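Local coordinates for protein N(2),N(2)-dimethylguanosine tRNA methyltransferase (Pyrococcus horikoshii, PDB 2DUL) that probably dimethylates the N2 of guanine 26 in a number of tRNAs, with S-adenosyl-L-methionine as methyl donor, at residues 154-165 with 225-236; 195-206 with 274-282. All coordinates share one frame; numbering follows the deposited sequence.

Interaction 1 of 2, residues 154-165 with 225-236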
loop_
_atom_site.group_PDB
_atom_site.type_symbol
_atom_site.label_atom_id
_atom_site.label_comp_id
_atom_site.label_asym_id
_atom_site.label_seq_id
_atom_site.Cartn_x
_atom_site.Cartn_y
_atom_site.Cartn_z
ATOM N N ALA A 154 0.361 3.649 -16.493
ATOM C CA ALA A 154 -0.010 2.246 -16.322
ATOM C C ALA A 154 -1.052 1.920 -17.395
ATOM O O ALA A 154 -1.726 2.821 -17.881
ATOM C CB ALA A 154 -0.617 2.027 -14.938
ATOM N N LYS A 155 -1.167 0.646 -17.770
ATOM C CA LYS A 155 -2.177 0.216 -18.751
ATOM C C LYS A 155 -3.540 0.471 -18.094
ATOM O O LYS A 155 -3.614 0.631 -16.876
ATOM C CB LYS A 155 -2.061 -1.287 -19.040
ATOM C CG LYS A 155 -0.780 -1.741 -19.728
ATOM C CD LYS A 155 -0.773 -1.363 -21.193
ATOM C CE LYS A 155 0.386 -2.027 -21.923
ATOM N NZ LYS A 155 0.466 -1.582 -23.337
ATOM N N ARG A 156 -4.609 0.487 -18.888
ATOM C CA ARG A 156 -5.950 0.734 -18.358
ATOM C C ARG A 156 -6.438 -0.400 -17.447
ATOM O O ARG A 156 -7.425 -0.257 -16.721
ATOM C CB ARG A 156 -6.932 0.980 -19.515
ATOM C CG ARG A 156 -6.600 2.241 -20.325
ATOM C CD ARG A 156 -7.635 2.521 -21.415
ATOM N NE ARG A 156 -8.948 2.793 -20.836
ATOM C CZ ARG A 156 -9.300 3.934 -20.248
ATOM N NH1 ARG A 156 -8.444 4.947 -20.158
ATOM N NH2 ARG A 156 -10.505 4.044 -19.711
ATOM N N ARG A 157 -5.741 -1.531 -17.487
ATOM C CA ARG A 157 -6.083 -2.659 -16.633
ATOM C C ARG A 157 -4.817 -3.016 -15.862
ATOM O O ARG A 157 -4.635 -4.147 -15.413
ATOM C CB ARG A 157 -6.560 -3.849 -17.469
ATOM C CG ARG A 157 -7.855 -3.582 -18.237
ATOM C CD ARG A 157 -8.235 -4.768 -19.119
ATOM N NE ARG A 157 -9.421 -4.508 -19.940
ATOM C CZ ARG A 157 -9.516 -3.545 -20.856
ATOM N NH1 ARG A 157 -10.641 -3.397 -21.548
ATOM N NH2 ARG A 157 -8.494 -2.726 -21.087
ATOM N N GLY A 158 -3.947 -2.021 -15.715
ATOM C CA GLY A 158 -2.695 -2.221 -15.011
ATOM C C GLY A 158 -2.819 -2.271 -13.502
ATOM O O GLY A 158 -3.911 -2.145 -12.937
ATOM N N ILE A 159 -1.681 -2.451 -12.846
ATOM C CA ILE A 159 -1.634 -2.527 -11.397
ATOM C C ILE A 159 -0.785 -1.384 -10.887
ATOM O O ILE A 159 0.267 -1.082 -11.446
ATOM C CB ILE A 159 -0.992 -3.842 -10.925
ATOM C CG1 ILE A 159 -1.776 -5.026 -11.492
ATOM C CG2 ILE A 159 -0.940 -3.875 -9.406
ATOM C CD1 ILE A 159 -1.023 -6.332 -11.423
ATOM N N LEU A 160 -1.247 -0.739 -9.827
ATOM C CA LEU A 160 -0.496 0.362 -9.261
ATOM C C LEU A 160 -0.159 0.077 -7.807
ATOM O O LEU A 160 -1.031 -0.273 -7.016
ATOM C CB LEU A 160 -1.300 1.661 -9.368
ATOM C CG LEU A 160 -0.597 2.980 -9.036
ATOM C CD1 LEU A 160 0.615 3.165 -9.949
ATOM C CD2 LEU A 160 -1.584 4.139 -9.223
ATOM N N GLY A 161 1.116 0.217 -7.470
ATOM C CA GLY A 161 1.547 0.012 -6.100
ATOM C C GLY A 161 1.952 1.381 -5.596
ATOM O O GLY A 161 2.808 2.033 -6.192
ATOM N N VAL A 162 1.336 1.833 -4.512
ATOM C CA VAL A 162 1.650 3.150 -3.983
ATOM C C VAL A 162 1.987 3.095 -2.502
ATOM O O VAL A 162 1.331 2.396 -1.730
ATOM C CB VAL A 162 0.456 4.120 -4.163
ATOM C CG1 VAL A 162 0.883 5.536 -3.817
ATOM C CG2 VAL A 162 -0.081 4.039 -5.591
ATOM N N THR A 163 3.017 3.835 -2.117
ATOM C CA THR A 163 3.427 3.900 -0.724
ATOM C C THR A 163 3.466 5.353 -0.272
ATOM O O THR A 163 3.899 6.233 -1.014
ATOM C CB THR A 163 4.832 3.301 -0.504
ATOM O OG1 THR A 163 4.839 1.924 -0.896
ATOM C CG2 THR A 163 5.218 3.394 0.971
ATOM N N ALA A 164 2.983 5.600 0.935
ATOM C CA ALA A 164 3.011 6.931 1.512
ATOM C C ALA A 164 3.804 6.752 2.798
ATOM O O ALA A 164 3.422 5.962 3.659
ATOM C CB ALA A 164 1.600 7.422 1.814
ATOM N N THR A 165 4.919 7.465 2.915
ATOM C CA THR A 165 5.771 7.365 4.096
ATOM C C THR A 165 5.396 8.353 5.191
ATOM O O THR A 165 5.343 7.992 6.368
ATOM C CB THR A 165 7.250 7.592 3.735
ATOM O OG1 THR A 165 7.652 6.630 2.752
ATOM C CG2 THR A 165 8.126 7.437 4.970
ATOM N N HIS A 225 4.587 2.881 10.381
ATOM C CA HIS A 225 4.511 4.248 9.894
ATOM C C HIS A 225 4.545 4.490 8.391
ATOM O O HIS A 225 4.978 5.549 7.936
ATOM C CB HIS A 225 5.588 5.081 10.587
ATOM C CG HIS A 225 5.469 5.077 12.079
ATOM N ND1 HIS A 225 4.330 5.494 12.734
ATOM C CD2 HIS A 225 6.333 4.677 13.043
ATOM C CE1 HIS A 225 4.496 5.349 14.037
ATOM N NE2 HIS A 225 5.703 4.856 14.250
ATOM N N TYR A 226 4.109 3.507 7.612
ATOM C CA TYR A 226 4.032 3.699 6.176
ATOM C C TYR A 226 2.753 3.041 5.683
ATOM O O TYR A 226 2.319 2.022 6.216
ATOM C CB TYR A 226 5.289 3.172 5.455
ATOM C CG TYR A 226 5.425 1.679 5.257
ATOM C CD1 TYR A 226 4.608 0.994 4.358
ATOM C CD2 TYR A 226 6.432 0.963 5.910
ATOM C CE1 TYR A 226 4.793 -0.367 4.106
ATOM C CE2 TYR A 226 6.627 -0.400 5.669
ATOM C CZ TYR A 226 5.805 -1.059 4.763
ATOM O OH TYR A 226 5.999 -2.403 4.502
ATOM N N PHE A 227 2.130 3.666 4.694
ATOM C CA PHE A 227 0.881 3.170 4.136
ATOM C C PHE A 227 1.142 2.606 2.750
ATOM O O PHE A 227 1.847 3.218 1.946
ATOM C CB PHE A 227 -0.135 4.308 4.083
ATOM C CG PHE A 227 -0.357 4.977 5.414
ATOM C CD1 PHE A 227 0.614 5.819 5.956
ATOM C CD2 PHE A 227 -1.521 4.745 6.137
ATOM C CE1 PHE A 227 0.426 6.422 7.201
ATOM C CE2 PHE A 227 -1.721 5.341 7.384
ATOM C CZ PHE A 227 -0.744 6.182 7.917
ATOM N N ARG A 228 0.559 1.442 2.480
ATOM C CA ARG A 228 0.746 0.737 1.218
ATOM C C ARG A 228 -0.585 0.394 0.552
ATOM O O ARG A 228 -1.511 -0.085 1.205
ATOM C CB ARG A 228 1.500 -0.571 1.481
ATOM C CG ARG A 228 2.861 -0.713 0.831
ATOM C CD ARG A 228 2.797 -0.640 -0.684
ATOM N NE ARG A 228 3.939 -1.315 -1.297
ATOM C CZ ARG A 228 4.424 -1.030 -2.503
ATOM N NH1 ARG A 228 3.872 -0.070 -3.233
ATOM N NH2 ARG A 228 5.449 -1.719 -2.985
ATOM N N ALA A 229 -0.671 0.612 -0.755
ATOM C CA ALA A 229 -1.895 0.297 -1.478
ATOM C C ALA A 229 -1.610 -0.290 -2.850
ATOM O O ALA A 229 -0.922 0.327 -3.670
ATOM C CB ALA A 229 -2.760 1.549 -1.624
ATOM N N PHE A 230 -2.133 -1.489 -3.086
ATOM C CA PHE A 230 -1.986 -2.152 -4.372
ATOM C C PHE A 230 -3.381 -2.185 -4.988
ATOM O O PHE A 230 -4.302 -2.762 -4.408
ATOM C CB PHE A 230 -1.479 -3.592 -4.211
ATOM C CG PHE A 230 -0.074 -3.693 -3.691
ATOM C CD1 PHE A 230 0.169 -3.974 -2.351
ATOM C CD2 PHE A 230 1.007 -3.506 -4.546
ATOM C CE1 PHE A 230 1.475 -4.069 -1.863
ATOM C CE2 PHE A 230 2.321 -3.598 -4.071
ATOM C CZ PHE A 230 2.555 -3.881 -2.726
ATOM N N VAL A 231 -3.541 -1.562 -6.150
ATOM C CA VAL A 231 -4.839 -1.545 -6.807
ATOM C C VAL A 231 -4.780 -2.023 -8.243
ATOM O O VAL A 231 -3.755 -1.902 -8.918
ATOM C CB VAL A 231 -5.473 -0.124 -6.780
ATOM C CG1 VAL A 231 -5.659 0.326 -5.343
ATOM C CG2 VAL A 231 -4.605 0.858 -7.540
ATOM N N LYS A 232 -5.896 -2.584 -8.692
ATOM C CA LYS A 232 -6.035 -3.083 -10.051
ATOM C C LYS A 232 -6.947 -2.101 -10.773
ATOM O O LYS A 232 -8.089 -1.893 -10.366
ATOM C CB LYS A 232 -6.685 -4.471 -10.046
ATOM C CG LYS A 232 -6.971 -5.037 -11.438
ATOM C CD LYS A 232 -5.691 -5.391 -12.185
ATOM C CE LYS A 232 -6.009 -6.167 -13.460
ATOM N NZ LYS A 232 -4.796 -6.548 -14.229
ATOM N N LEU A 233 -6.444 -1.489 -11.835
ATOM C CA LEU A 233 -7.238 -0.531 -12.588
ATOM C C LEU A 233 -8.316 -1.257 -13.395
ATOM O O LEU A 233 -8.068 -2.326 -13.955
ATOM C CB LEU A 233 -6.328 0.287 -13.511
ATOM C CG LEU A 233 -5.264 1.107 -12.766
ATOM C CD1 LEU A 233 -4.380 1.840 -13.758
ATOM C CD2 LEU A 233 -5.937 2.102 -11.834
ATOM N N LYS A 234 -9.511 -0.680 -13.423
ATOM C CA LYS A 234 -10.640 -1.244 -14.157
ATOM C C LYS A 234 -10.972 -0.297 -15.311
ATOM O O LYS A 234 -11.125 0.909 -15.113
ATOM C CB LYS A 234 -11.841 -1.398 -13.224
ATOM C CG LYS A 234 -11.506 -2.091 -11.904
ATOM C CD LYS A 234 -10.972 -3.506 -12.122
ATOM C CE LYS A 234 -12.032 -4.424 -12.718
ATOM N NZ LYS A 234 -13.214 -4.555 -11.815
ATOM N N ASP A 235 -11.096 -0.846 -16.516
ATOM C CA ASP A 235 -11.351 -0.036 -17.702
ATOM C C ASP A 235 -12.819 0.200 -18.045
ATOM O O ASP A 235 -13.525 -0.727 -18.443
ATOM C CB ASP A 235 -10.645 -0.669 -18.904
ATOM C CG ASP A 235 -10.657 0.223 -20.135
ATOM O OD1 ASP A 235 -11.288 1.304 -20.108
ATOM O OD2 ASP A 235 -10.030 -0.167 -21.142
ATOM N N GLY A 236 -13.264 1.448 -17.905
ATOM C CA GLY A 236 -14.641 1.782 -18.227
ATOM C C GLY A 236 -15.260 2.881 -17.382
ATOM O O GLY A 236 -15.057 2.934 -16.170
#

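Interaction 2 of 2, residues 195-206 with 274-282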
loop_
_atom_site.group_PDB
_atom_site.type_symbol
_atom_site.label_atom_id
_atom_site.label_comp_id
_atom_site.label_asym_id
_atom_site.label_seq_id
_atom_site.Cartn_x
_atom_site.Cartn_y
_atom_site.Cartn_z
ATOM N N VAL A 195 -7.872 4.702 8.786
ATOM C CA VAL A 195 -8.460 5.839 8.072
ATOM C C VAL A 195 -7.446 6.391 7.069
ATOM O O VAL A 195 -7.789 6.692 5.918
ATOM C CB VAL A 195 -8.906 6.950 9.053
ATOM C CG1 VAL A 195 -9.351 8.194 8.283
ATOM C CG2 VAL A 195 -10.054 6.439 9.913
ATOM N N GLY A 196 -6.192 6.504 7.502
ATOM C CA GLY A 196 -5.148 6.990 6.617
ATOM C C GLY A 196 -5.003 6.075 5.413
ATOM O O GLY A 196 -4.797 6.535 4.282
ATOM N N THR A 197 -5.116 4.771 5.655
ATOM C CA THR A 197 -4.999 3.786 4.589
ATOM C C THR A 197 -6.184 3.930 3.627
ATOM O O THR A 197 -6.014 3.851 2.411
ATOM C CB THR A 197 -4.958 2.341 5.159
ATOM O OG1 THR A 197 -3.777 2.174 5.953
ATOM C CG2 THR A 197 -4.937 1.320 4.042
ATOM N N ARG A 198 -7.376 4.154 4.173
ATOM C CA ARG A 198 -8.565 4.317 3.339
ATOM C C ARG A 198 -8.549 5.655 2.609
ATOM O O ARG A 198 -9.128 5.778 1.533
ATOM C CB ARG A 198 -9.837 4.173 4.182
ATOM C CG ARG A 198 -10.104 2.731 4.573
ATOM C CD ARG A 198 -11.319 2.572 5.470
ATOM N NE ARG A 198 -11.469 1.168 5.847
ATOM C CZ ARG A 198 -11.993 0.230 5.064
ATOM N NH1 ARG A 198 -12.069 -1.021 5.497
ATOM N NH2 ARG A 198 -12.464 0.543 3.858
ATOM N N ILE A 199 -7.887 6.656 3.191
ATOM C CA ILE A 199 -7.767 7.957 2.539
ATOM C C ILE A 199 -6.867 7.782 1.313
ATOM O O ILE A 199 -7.154 8.307 0.236
ATOM C CB ILE A 199 -7.150 9.034 3.482
ATOM C CG1 ILE A 199 -8.199 9.491 4.503
ATOM C CG2 ILE A 199 -6.680 10.249 2.662
ATOM C CD1 ILE A 199 -7.647 10.383 5.610
ATOM N N LEU A 200 -5.789 7.020 1.472
ATOM C CA LEU A 200 -4.865 6.776 0.365
ATOM C C LEU A 200 -5.582 6.058 -0.780
ATOM O O LEU A 200 -5.465 6.444 -1.941
ATOM C CB LEU A 200 -3.692 5.912 0.831
ATOM C CG LEU A 200 -2.305 6.117 0.209
ATOM C CD1 LEU A 200 -1.499 4.834 0.391
ATOM C CD2 LEU A 200 -2.406 6.478 -1.255
ATOM N N VAL A 201 -6.309 4.992 -0.460
ATOM C CA VAL A 201 -7.024 4.256 -1.500
ATOM C C VAL A 201 -8.038 5.183 -2.158
ATOM O O VAL A 201 -8.180 5.200 -3.382
ATOM C CB VAL A 201 -7.764 3.032 -0.920
ATOM C CG1 VAL A 201 -8.585 2.349 -2.017
ATOM C CG2 VAL A 201 -6.747 2.051 -0.319
ATOM N N GLY A 202 -8.728 5.959 -1.329
ATOM C CA GLY A 202 -9.729 6.883 -1.824
ATOM C C GLY A 202 -9.216 7.944 -2.784
ATOM O O GLY A 202 -9.909 8.297 -3.739
ATOM N N VAL A 203 -8.012 8.458 -2.552
ATOM C CA VAL A 203 -7.474 9.486 -3.439
ATOM C C VAL A 203 -7.064 8.883 -4.787
ATOM O O VAL A 203 -7.196 9.524 -5.832
ATOM C CB VAL A 203 -6.269 10.232 -2.792
ATOM C CG1 VAL A 203 -5.022 9.363 -2.821
ATOM C CG2 VAL A 203 -6.039 11.569 -3.515
ATOM N N ILE A 204 -6.583 7.645 -4.761
ATOM C CA ILE A 204 -6.201 6.961 -5.990
ATOM C C ILE A 204 -7.473 6.765 -6.823
ATOM O O ILE A 204 -7.481 7.014 -8.030
ATOM C CB ILE A 204 -5.578 5.571 -5.706
ATOM C CG1 ILE A 204 -4.259 5.733 -4.948
ATOM C CG2 ILE A 204 -5.326 4.831 -7.023
ATOM C CD1 ILE A 204 -3.667 4.420 -4.471
ATOM N N ALA A 205 -8.543 6.334 -6.161
ATOM C CA ALA A 205 -9.822 6.114 -6.831
ATOM C C ALA A 205 -10.356 7.408 -7.442
ATOM O O ALA A 205 -10.849 7.417 -8.568
ATOM C CB ALA A 205 -10.842 5.544 -5.841
ATOM N N ARG A 206 -10.266 8.501 -6.693
ATOM C CA ARG A 206 -10.760 9.785 -7.179
ATOM C C ARG A 206 -9.955 10.311 -8.361
ATOM O O ARG A 206 -10.543 10.773 -9.333
ATOM C CB ARG A 206 -10.797 10.818 -6.043
ATOM C CG ARG A 206 -11.965 10.596 -5.069
ATOM C CD ARG A 206 -12.004 11.646 -3.969
ATOM N NE ARG A 206 -10.904 11.457 -3.030
ATOM C CZ ARG A 206 -10.393 12.418 -2.268
ATOM N NH1 ARG A 206 -10.881 13.648 -2.333
ATOM N NH2 ARG A 206 -9.389 12.145 -1.447
ATOM N N GLY A 274 -13.031 12.281 5.907
ATOM C CA GLY A 274 -12.903 11.689 4.586
ATOM C C GLY A 274 -12.811 12.743 3.492
ATOM O O GLY A 274 -12.474 13.892 3.768
ATOM N N PRO A 275 -13.160 12.399 2.244
ATOM C CA PRO A 275 -13.637 11.071 1.852
ATOM C C PRO A 275 -12.626 9.936 2.009
ATOM O O PRO A 275 -11.418 10.140 1.908
ATOM C CB PRO A 275 -14.061 11.274 0.398
ATOM C CG PRO A 275 -13.086 12.312 -0.088
ATOM C CD PRO A 275 -13.068 13.292 1.076
ATOM N N VAL A 276 -13.142 8.746 2.288
ATOM C CA VAL A 276 -12.323 7.553 2.424
ATOM C C VAL A 276 -12.943 6.443 1.589
ATOM O O VAL A 276 -14.119 6.504 1.220
ATOM C CB VAL A 276 -12.253 7.042 3.882
ATOM C CG1 VAL A 276 -11.595 8.082 4.782
ATOM C CG2 VAL A 276 -13.662 6.704 4.379
ATOM N N TRP A 277 -12.135 5.436 1.288
ATOM C CA TRP A 277 -12.592 4.268 0.547
ATOM C C TRP A 277 -13.316 3.418 1.591
ATOM O O TRP A 277 -12.760 3.153 2.658
ATOM C CB TRP A 277 -11.377 3.514 -0.002
ATOM C CG TRP A 277 -11.680 2.207 -0.649
ATOM C CD1 TRP A 277 -11.454 0.964 -0.134
ATOM C CD2 TRP A 277 -12.202 2.007 -1.969
ATOM N NE1 TRP A 277 -11.790 0.001 -1.056
ATOM C CE2 TRP A 277 -12.253 0.613 -2.191
ATOM C CE3 TRP A 277 -12.624 2.872 -2.988
ATOM C CZ2 TRP A 277 -12.712 0.060 -3.392
ATOM C CZ3 TRP A 277 -13.082 2.320 -4.186
ATOM C CH2 TRP A 277 -13.121 0.927 -4.374
ATOM N N LEU A 278 -14.558 3.028 1.309
ATOM C CA LEU A 278 -15.320 2.190 2.238
ATOM C C LEU A 278 -15.462 0.775 1.682
ATOM O O LEU A 278 -16.204 -0.047 2.224
ATOM C CB LEU A 278 -16.716 2.777 2.496
ATOM C CG LEU A 278 -16.792 4.093 3.277
ATOM C CD1 LEU A 278 -18.246 4.494 3.480
ATOM C CD2 LEU A 278 -16.105 3.915 4.629
ATOM N N GLY A 279 -14.747 0.498 0.597
ATOM C CA GLY A 279 -14.801 -0.827 0.010
ATOM C C GLY A 279 -13.787 -1.754 0.655
ATOM O O GLY A 279 -13.236 -1.431 1.711
ATOM N N PRO A 280 -13.520 -2.920 0.049
ATOM C CA PRO A 280 -12.562 -3.901 0.571
ATOM C C PRO A 280 -11.138 -3.348 0.603
ATOM O O PRO A 280 -10.764 -2.539 -0.245
ATOM C CB PRO A 280 -12.671 -5.061 -0.421
ATOM C CG PRO A 280 -14.059 -4.907 -1.005
ATOM C CD PRO A 280 -14.174 -3.419 -1.174
ATOM N N LEU A 281 -10.347 -3.776 1.584
ATOM C CA LEU A 281 -8.956 -3.346 1.648
ATOM C C LEU A 281 -8.078 -4.507 1.191
ATOM O O LEU A 281 -6.854 -4.433 1.234
ATOM C CB LEU A 281 -8.566 -2.902 3.066
ATOM C CG LEU A 281 -9.052 -1.497 3.449
ATOM C CD1 LEU A 281 -8.502 -1.120 4.822
ATOM C CD2 LEU A 281 -8.594 -0.477 2.401
ATOM N N LYS A 282 -8.719 -5.590 0.759
ATOM C CA LYS A 282 -7.983 -6.746 0.267
ATOM C C LYS A 282 -8.840 -7.626 -0.632
ATOM O O LYS A 282 -10.068 -7.621 -0.548
ATOM C CB LYS A 282 -7.454 -7.600 1.427
ATOM C CG LYS A 282 -8.525 -8.420 2.154
ATOM C CD LYS A 282 -7.890 -9.474 3.064
ATOM C CE LYS A 282 -8.942 -10.279 3.828
ATOM N NZ LYS A 282 -8.314 -11.306 4.709
HETATM O O HOH W 1 -13.591 -3.159 4.154
HETATM O O HOH W 2 -9.723 9.630 -0.238
#

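Interaction 1 of 2, residues 154-165 with 225-236
Residues 158-164 and 226-235 run antiparallel as neighbouring strands, their axes 4.7 Å apart at the closest, laddered by paired backbone bonds such as Val162 N to Ala229 O at 2.8 Å. Leu160 and Val231, in a hydrogen-bonded pair, send apolar branches to one face, where Leu160 CB meets Val231 CG2 at 3.9 Å; Val162, Ala229, Ala164 and Phe227 continue that apolar surface. The other face carries Ile159, Phe230, Thr163 and Arg228. The Arg228 guanidinium is sandwiched, Thr163 OG1 over one face and Phe230 CZ over the opposite one, while its charge goes to Asp136 in a salt bridge. Gly161 suits this spot, since a CB there would crowd both Arg228 NH1 and the Phe230 ring. Asp235 makes salt bridges to both arginines of the turn just before strand 158-164. Its OD1 takes Arg156 NE, weakly, and Arg156 NH2, both at 2.9 Å and at the guanidinium edge; its OD2 meets Arg157 NH2 at 3.0 Å, and Asp235 CB lies over one face of that guanidinium. With CG anti to its backbone N (chi1 176°) and a bend at chi2, Lys232 brings NZ back to Arg157 O at 2.7 Å. Helix 192-209 packs on the Phe227 and Ala229 face, and helix 33-46 on the Phe230 face, where Arg228 stands beside Arg61, predicted to bind S-adenosyl-L-methionine. Strands 132-137 and 213-223 flank the pair in the mixed sheet.

Interaction 2 of 2, residues 195-206 with 274-282
Arg198 O is gripped by two backbone N-H groups from opposite faces of its carbonyl plane: Gly202 N, in the helix's own i to i+4 bond, and Trp277 N across the contact at 3.0 Å. Gly202 suits the close approach: a CB would point at the strand, near Trp277 N, and be crowded by Arg198 O. The Arg198 side chain, extended from CG to NE, returns the bond: its NH2 donates to Trp277 O at 2.9 Å and to Gly279 O at 3.0 Å, both close to the guanidinium plane. Leu281 CD1 lies over one guanidinium face, a water links NH1 to Gly279 O, and Glu194 pairs with NE. Were Arg198 replaced by an alanine, the carbonyls of Trp277 and Gly279 would probably lose this shared donor and Glu194 its charged mate. Val201 CG1 makes a CH-pi contact over the five-membered ring of Trp277, 3.6 Å from its centroid. NE1 of that indole donates to Pro280 O at 2.9 Å, which, with Val201 CG1 and Gly279 N on opposite faces, helps to set the ring's rotation. Pro275 CG sits over the centre of the Arg206 guanidinium, whose NH groups reach the carbonyls of Tyr182 and Leu183. Val276 CG1 packs on Ile199 CG1 at 3.7 Å, both buried. Helix 192-209 is thus crossed almost at right angles (87°) by the edge strand 273-277, which joins it to a three-stranded antiparallel sheet.

In the fold
Helix 192-209 ties the two contacts together: interaction 2 uses the side turned to strand 273-277, while Leu200 and Ile204 on its other side pack on the strands of interaction 1. Thr197 OG1 and Phe227 CD2 come within 3.4 Å there. Both contacts are largely buried, but interaction 1 lies nearer the centre of the chain and has a more solvent-exposed, salt-bridged corner at Arg156, Arg157 and Asp235. Its chemistry is regular backbone pairing inside the Rossmann-like sheet of a class I methyltransferase, close to the predicted cofactor site. Interaction 2, away from the annotated sites, has a single backbone bond across it and relies mainly on arginine-to-carbonyl bonds, an indole face and bridging waters.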